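Local structure of glyoxalase family protein (Bacillus cereus, 1SS4) at the interface of chains A and B. The protein belongs to the metal-binding glyoxalase (vicinal oxygen chelate) family and may act as a methylmalonyl-CoA epimerase or a related enzyme. Sequence-based numbering; all coordinates share one arbitrary frame. Chains: chain A/B, Glyoxalase family protein.

The interface of chains A and B. Residues chain A 12, 65, 70-72, 100-101; chain B 9, 12.
With chi1 at -176° and chi2 also near trans, the selenomethionine B:Met12 reaches out from strand 9-18 of its chain as an extended arm, bending only at chi3, 105°, to turn its methyl CE towards the CE of A:Met12, 3.8 Å away. In this protein of the glyoxalase, or vicinal oxygen chelate, family, the pairing illustrates how a two-fold interface can bring a residue against its own symmetry mate: the two selenomethionines meet methyl to methyl, their side chains roughly perpendicular. In the deposited assembly each contact recurs with the chains exchanged and may help to hold a dimer together, which the structure alone does not show to be the biological one.

Along the arm, successive atoms of B:Met12 meet different residues of chain A. At its base, CB packs 3.6 Å from CB of A:Ser70. CG comes next, off the plane of the A:Phe101 ring and outward of its rim, 3.8 Å from CE1, and the selenium SE lies 3.9 Å from CG1 of A:Ile72. The CD1 methyl of A:Ile72 abuts the edge of that same ring within its plane; A:Ile72 thus touches both selenium and ring, and probably helps to limit how the ring can turn. Three residues earlier on the same strand, B:Leu9 divides its two methyls: CD1 packs 3.8 Å from CB of A:Phe101, while CD2 approaches CG2 of A:Thr65.

Backbone register supports this packing, since A:Phe101 of strand 95-103 and B:Met12 form an antiparallel beta bridge between the chains. A polar link runs through water: the hydroxyl OG of A:Ser70 lies 2.6 Å from water 1, which also meets the backbone N of B:Met12 in a nearly straight bond, 173° at H. The loop presenting A:Ser70 is braced by A:Thr65, whose hydroxyl OG1 accepts a hydrogen bond from the backbone N of A:Ser70 and donates one to its carbonyl O, the latter at 3.2 Å between OG1 and O.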
HETATM    1  N   MSE A  12      -7.461   0.036  -8.554  1.00 22.36           N
HETATM    2  CA  MSE A  12      -6.617  -0.532  -7.516  1.00 21.18           C
HETATM    3  C   MSE A  12      -7.630  -0.652  -6.383  1.00 23.50           C
HETATM    4  O   MSE A  12      -8.020   0.348  -5.796  1.00 22.87           O
HETATM    5  CB  MSE A  12      -5.492   0.423  -7.123  1.00 21.80           C
HETATM    6  CG  MSE A  12      -4.636  -0.155  -6.029  1.00 24.37           C
HETATM    7 SE   MSE A  12      -3.124   1.009  -5.686  0.93 36.75          SE
HETATM    8  CE  MSE A  12      -3.986   2.180  -4.408  1.00 26.09           C
ATOM      9  N   THR A  65     -12.513   5.123   1.839  1.00 23.70           N
ATOM     10  CA  THR A  65     -12.417   6.571   1.987  1.00 23.72           C
ATOM     11  C   THR A  65     -13.784   7.180   1.678  1.00 24.56           C
ATOM     12  O   THR A  65     -14.604   6.564   0.999  1.00 24.18           O
ATOM     13  CB  THR A  65     -11.418   7.173   0.997  1.00 23.89           C
ATOM     14  OG1 THR A  65     -11.688   6.658  -0.319  1.00 27.12           O
ATOM     15  CG2 THR A  65      -9.996   6.842   1.412  1.00 23.74           C
ATOM     16  N   SER A  70     -10.950   4.710  -2.590  1.00 29.21           N
ATOM     17  CA  SER A  70      -9.826   3.982  -2.033  1.00 25.43           C
ATOM     18  C   SER A  70     -10.170   3.156  -0.825  1.00 25.61           C
ATOM     19  O   SER A  70     -11.045   3.516  -0.040  1.00 25.51           O
ATOM     20  CB  SER A  70      -8.733   4.977  -1.678  1.00 25.43           C
ATOM     21  OG  SER A  70      -8.538   5.888  -2.742  1.00 27.51           O
ATOM     22  N   ARG A  71      -9.453   2.057  -0.662  1.00 24.22           N
ATOM     23  CA  ARG A  71      -9.713   1.183   0.460  1.00 23.45           C
ATOM     24  C   ARG A  71      -8.450   0.635   1.101  1.00 24.88           C
ATOM     25  O   ARG A  71      -7.434   0.430   0.431  1.00 23.25           O
ATOM     26  CB  ARG A  71     -10.591   0.006   0.016  1.00 24.61           C
ATOM     27  CG  ARG A  71     -12.029   0.374  -0.316  1.00 23.69           C
ATOM     28  CD  ARG A  71     -12.758  -0.779  -1.028  1.00 28.35           C
ATOM     29  NE  ARG A  71     -14.189  -0.503  -1.083  1.00 28.89           N
ATOM     30  CZ  ARG A  71     -14.760   0.333  -1.941  1.00 30.99           C
ATOM     31  NH1 ARG A  71     -14.026   0.972  -2.845  1.00 34.23           N
ATOM     32  NH2 ARG A  71     -16.065   0.560  -1.870  1.00 32.90           N
ATOM     33  N   ILE A  72      -8.547   0.391   2.406  1.00 23.39           N
ATOM     34  CA  ILE A  72      -7.464  -0.200   3.177  1.00 22.11           C
ATOM     35  C   ILE A  72      -8.049  -1.461   3.804  1.00 24.56           C
ATOM     36  O   ILE A  72      -9.036  -1.413   4.542  1.00 24.44           O
ATOM     37  CB  ILE A  72      -6.971   0.723   4.288  1.00 21.67           C
ATOM     38  CG1 ILE A  72      -6.286   1.932   3.677  1.00 22.89           C
ATOM     39  CG2 ILE A  72      -6.031  -0.037   5.240  1.00 20.29           C
ATOM     40  CD1 ILE A  72      -6.140   3.109   4.660  1.00 30.37           C
HETATM   41  N   MSE A 100      -0.164   7.601   1.691  1.00 20.00           N
HETATM   42  CA  MSE A 100      -0.238   9.051   1.909  1.00 24.54           C
HETATM   43  C   MSE A 100      -1.693   9.523   1.815  1.00 22.20           C
HETATM   44  O   MSE A 100      -2.391   9.204   0.855  1.00 24.63           O
HETATM   45  CB  MSE A 100       0.610   9.764   0.842  1.00 25.04           C
HETATM   46  CG  MSE A 100       0.400  11.275   0.708  1.00 31.93           C
HETATM   47 SE   MSE A 100       1.138  12.234   2.193  0.93 37.42          SE
HETATM   48  CE  MSE A 100       3.020  12.066   1.834  1.00 27.28           C
ATOM     49  N   PHE A 101      -2.146  10.267   2.816  1.00 24.56           N
ATOM     50  CA  PHE A 101      -3.517  10.787   2.839  1.00 25.01           C
ATOM     51  C   PHE A 101      -3.507  12.325   2.776  1.00 27.88           C
ATOM     52  O   PHE A 101      -2.664  12.968   3.400  1.00 26.36           O
ATOM     53  CB  PHE A 101      -4.221  10.392   4.145  1.00 25.53           C
ATOM     54  CG  PHE A 101      -4.371   8.911   4.345  1.00 26.06           C
ATOM     55  CD1 PHE A 101      -5.316   8.188   3.618  1.00 26.58           C
ATOM     56  CD2 PHE A 101      -3.612   8.246   5.305  1.00 25.40           C
ATOM     57  CE1 PHE A 101      -5.514   6.821   3.843  1.00 27.88           C
ATOM     58  CE2 PHE A 101      -3.801   6.875   5.540  1.00 30.39           C
ATOM     59  CZ  PHE A 101      -4.760   6.162   4.803  1.00 26.71           C
TER
ATOM     60  N   LEU B   9     -11.144  13.859   5.445  1.00 38.45           N
ATOM     61  CA  LEU B   9     -10.189  13.076   4.655  1.00 35.05           C
ATOM     62  C   LEU B   9     -10.529  13.295   3.186  1.00 33.94           C
ATOM     63  O   LEU B   9     -11.531  12.766   2.683  1.00 33.19           O
ATOM     64  CB  LEU B   9     -10.306  11.594   5.012  1.00 33.63           C
ATOM     65  CG  LEU B   9      -9.511  10.582   4.183  1.00 34.09           C
ATOM     66  CD1 LEU B   9      -8.026  10.913   4.226  1.00 35.72           C
ATOM     67  CD2 LEU B   9      -9.760   9.182   4.733  1.00 32.64           C
HETATM   68  N   MSE B  12      -6.900   9.339  -0.597  1.00 29.52           N
HETATM   69  CA  MSE B  12      -5.719   8.512  -0.354  1.00 30.22           C
HETATM   70  C   MSE B  12      -4.922   8.749  -1.626  1.00 27.83           C
HETATM   71  O   MSE B  12      -5.213   8.155  -2.675  1.00 28.18           O
HETATM   72  CB  MSE B  12      -6.108   7.036  -0.212  1.00 30.61           C
HETATM   73  CG  MSE B  12      -4.958   6.099   0.143  1.00 33.89           C
HETATM   74 SE   MSE B  12      -5.619   4.308   0.633  0.91 41.73          SE
HETATM   75  CE  MSE B  12      -5.126   3.365  -1.010  1.00 33.66           C
TER
HETATM   76  O   HOH W   1      -8.996   8.479  -2.534  1.00 26.83           O